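Local coordinates for protein HP0420 homologue (Helicobacter felis, PDB 3LW3) that is of unknown function but adopts a hotdog fold and forms a dimer, as in acyl-thioester enzymes such as thioesterases, whose activity it may share, at residues L26-I31 with A38-T43. Numbering follows the deposited sequence.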
ATOM      1  N   LEU B  26       0.338   3.732 -12.019  1.00 19.10           N
ATOM      2  CA  LEU B  26      -0.146   4.188 -10.712  1.00 18.70           C
ATOM      3  C   LEU B  26       0.581   3.450  -9.581  1.00 19.69           C
ATOM      4  O   LEU B  26       0.331   3.714  -8.380  1.00 19.83           O
ATOM      5  CB  LEU B  26      -1.662   3.990 -10.542  1.00 20.74           C
ATOM      6  CG  LEU B  26      -2.653   4.178 -11.717  1.00 25.15           C
ATOM      7  CD1 LEU B  26      -4.121   4.286 -11.281  1.00 26.97           C
ATOM      8  CD2 LEU B  26      -2.326   5.293 -12.609  1.00 27.03           C
ATOM      9  N   CYS B  27       1.501   2.544  -9.926  1.00 18.18           N
ATOM     10  CA  CYS B  27       2.109   1.705  -8.866  1.00 18.26           C
ATOM     11  C   CYS B  27       3.637   1.696  -8.927  1.00 20.42           C
ATOM     12  O   CYS B  27       4.319   2.378  -8.145  1.00 19.67           O
ATOM     13  CB  CYS B  27       1.561   0.287  -8.958  1.00 18.57           C
ATOM     14  SG  CYS B  27       2.174  -0.804  -7.661  1.00 20.77           S
ATOM     15  N   ALA B  28       4.166   0.945  -9.887  1.00 17.96           N
ATOM     16  CA  ALA B  28       5.598   0.737 -10.081  1.00 18.59           C
ATOM     17  C   ALA B  28       5.753  -0.049 -11.382  1.00 16.84           C
ATOM     18  O   ALA B  28       4.858  -0.771 -11.815  1.00 18.75           O
ATOM     19  CB  ALA B  28       6.222  -0.058  -8.915  1.00 17.60           C
ATOM     20  N   GLU B  29       6.904   0.111 -12.004  1.00 16.93           N
ATOM     21  CA  GLU B  29       7.242  -0.647 -13.220  1.00 18.70           C
ATOM     22  C   GLU B  29       7.821  -2.025 -12.857  1.00 19.21           C
ATOM     23  O   GLU B  29       8.761  -2.116 -12.037  1.00 17.55           O
ATOM     24  CB  GLU B  29       8.242   0.123 -14.090  1.00 20.13           C
ATOM     25  CG  GLU B  29       8.645  -0.657 -15.316  1.00 21.97           C
ATOM     26  CD  GLU B  29       9.783   0.008 -16.087  1.00 27.55           C
ATOM     27  OE1 GLU B  29      10.525   0.840 -15.509  1.00 30.95           O
ATOM     28  OE2 GLU B  29       9.961  -0.312 -17.282  1.00 31.53           O
ATOM     29  N   LEU B  30       7.289  -3.074 -13.478  1.00 19.06           N
ATOM     30  CA  LEU B  30       7.801  -4.405 -13.231  1.00 17.78           C
ATOM     31  C   LEU B  30       9.113  -4.536 -13.970  1.00 20.50           C
ATOM     32  O   LEU B  30       9.162  -4.267 -15.169  1.00 21.16           O
ATOM     33  CB  LEU B  30       6.842  -5.442 -13.790  1.00 20.20           C
ATOM     34  CG  LEU B  30       7.248  -6.907 -13.629  1.00 20.34           C
ATOM     35  CD1 LEU B  30       7.473  -7.326 -12.165  1.00 18.71           C
ATOM     36  CD2 LEU B  30       6.189  -7.735 -14.315  1.00 23.70           C
ATOM     37  N   ILE B  31      10.135  -5.001 -13.268  1.00 17.85           N
ATOM     38  CA  ILE B  31      11.485  -5.181 -13.795  1.00 17.90           C
ATOM     39  C   ILE B  31      11.816  -6.662 -14.036  1.00 20.05           C
ATOM     40  O   ILE B  31      12.346  -7.024 -15.109  1.00 19.54           O
ATOM     41  CB  ILE B  31      12.530  -4.572 -12.894  1.00 19.04           C
ATOM     42  CG1 ILE B  31      12.229  -3.107 -12.577  1.00 18.54           C
ATOM     43  CG2 ILE B  31      13.907  -4.792 -13.503  1.00 21.40           C
ATOM     44  CD1 ILE B  31      12.186  -2.254 -13.808  1.00 22.45           C
ATOM     45  N   ALA B  38      10.911 -11.082  -7.182  1.00 15.50           N
ATOM     46  CA  ALA B  38      10.501 -10.074  -8.162  1.00 15.26           C
ATOM     47  C   ALA B  38      11.131  -8.755  -7.797  1.00 15.03           C
ATOM     48  O   ALA B  38      11.408  -8.476  -6.613  1.00 15.36           O
ATOM     49  CB  ALA B  38       9.004  -9.933  -8.190  1.00 15.49           C
ATOM     50  N   THR B  39      11.309  -7.923  -8.814  1.00 15.47           N
ATOM     51  CA  THR B  39      11.764  -6.529  -8.602  1.00 15.66           C
ATOM     52  C   THR B  39      10.841  -5.618  -9.378  1.00 16.58           C
ATOM     53  O   THR B  39      10.542  -5.873 -10.544  1.00 16.17           O
ATOM     54  CB  THR B  39      13.204  -6.311  -9.090  1.00 17.51           C
ATOM     55  OG1 THR B  39      14.111  -7.085  -8.320  1.00 17.32           O
ATOM     56  CG2 THR B  39      13.621  -4.899  -8.981  1.00 17.35           C
ATOM     57  N   VAL B  40      10.380  -4.560  -8.726  1.00 14.83           N
ATOM     58  CA  VAL B  40       9.688  -3.464  -9.405  1.00 14.77           C
ATOM     59  C   VAL B  40      10.424  -2.177  -9.099  1.00 16.72           C
ATOM     60  O   VAL B  40      11.149  -2.073  -8.065  1.00 16.91           O
ATOM     61  CB  VAL B  40       8.199  -3.373  -8.997  1.00 15.71           C
ATOM     62  CG1 VAL B  40       7.517  -4.751  -9.089  1.00 16.41           C
ATOM     63  CG2 VAL B  40       8.029  -2.764  -7.605  1.00 16.29           C
ATOM     64  N   CYS B  41      10.200  -1.162  -9.923  1.00 16.25           N
ATOM     65  CA  CYS B  41      10.858   0.116  -9.738  1.00 17.07           C
ATOM     66  C   CYS B  41       9.843   1.268  -9.707  1.00 18.75           C
ATOM     67  O   CYS B  41       9.046   1.444 -10.637  1.00 18.21           O
ATOM     68  CB  CYS B  41      11.879   0.359 -10.842  1.00 19.45           C
ATOM     69  SG  CYS B  41      12.797   1.904 -10.547  1.00 24.39           S
ATOM     70  N   LEU B  42       9.858   2.020  -8.617  1.00 16.61           N
ATOM     71  CA  LEU B  42       8.992   3.184  -8.468  1.00 17.98           C
ATOM     72  C   LEU B  42       9.775   4.466  -8.663  1.00 18.04           C
ATOM     73  O   LEU B  42      10.701   4.740  -7.925  1.00 18.26           O
ATOM     74  CB  LEU B  42       8.358   3.198  -7.082  1.00 19.19           C
ATOM     75  CG  LEU B  42       7.571   4.462  -6.718  1.00 19.06           C
ATOM     76  CD1 LEU B  42       6.365   4.582  -7.562  1.00 21.96           C
ATOM     77  CD2 LEU B  42       7.208   4.476  -5.242  1.00 20.05           C
ATOM     78  N   THR B  43       9.376   5.232  -9.666  1.00 19.05           N
ATOM     79  CA  THR B  43       9.855   6.607  -9.847  1.00 21.22           C
ATOM     80  C   THR B  43       8.680   7.566  -9.520  1.00 18.67           C
ATOM     81  O   THR B  43       7.733   7.709 -10.302  1.00 20.29           O
ATOM     82  CB  THR B  43      10.498   6.765 -11.245  1.00 25.75           C
ATOM     83  OG1 THR B  43       9.695   6.080 -12.241  1.00 28.95           O
ATOM     84  CG2 THR B  43      11.858   6.069 -11.248  1.00 23.50           C
TER
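L30 and V40 meet because L30 holds CG anti to its backbone N, and chi1 179° and chi2 58° together turn CD1 toward V40, while V40 sets CG1 anti to its carbonyl carbon (chi1 -49°). The two methyls lie 4.0 Å apart, L30 CD1 to V40 CG1. The other V40 branch, CG2, serves A28, whose CB it approaches to 3.5 Å, so this one valine touches both A28 and L30. Next to it, L42 CD1 lies 3.1 Å from C27 O, a close van der Waals contact. On the face that carries E29 and C41, I31 CG1 lies alongside C41 CB, 3.9 Å away.

Three backbone bonds fix the register. E29 and C41 form a hydrogen-bonded antiparallel pair, with E29 N to C41 O at 2.9 Å and C41 N to E29 O at 2.7 Å; I31 N adds a third, 2.9 Å from T39 O. E29 O also receives a weak, bent CA-H...O contact from V40 CA, 3.1 Å away. L30 and V40 are the intervening non-hydrogen-bonded pair.

A28 packs on A63 and V40 on F66 of helix 57-72, and the V40 backbone is hydrogen-bonded to F98 of strand 96-105. Strand 29-34 of this antiparallel hairpin, 29-34 with 37-42, is the edge strand, within this chain, of a sheet wrapped against a central helix, the hallmark of the hotdog fold.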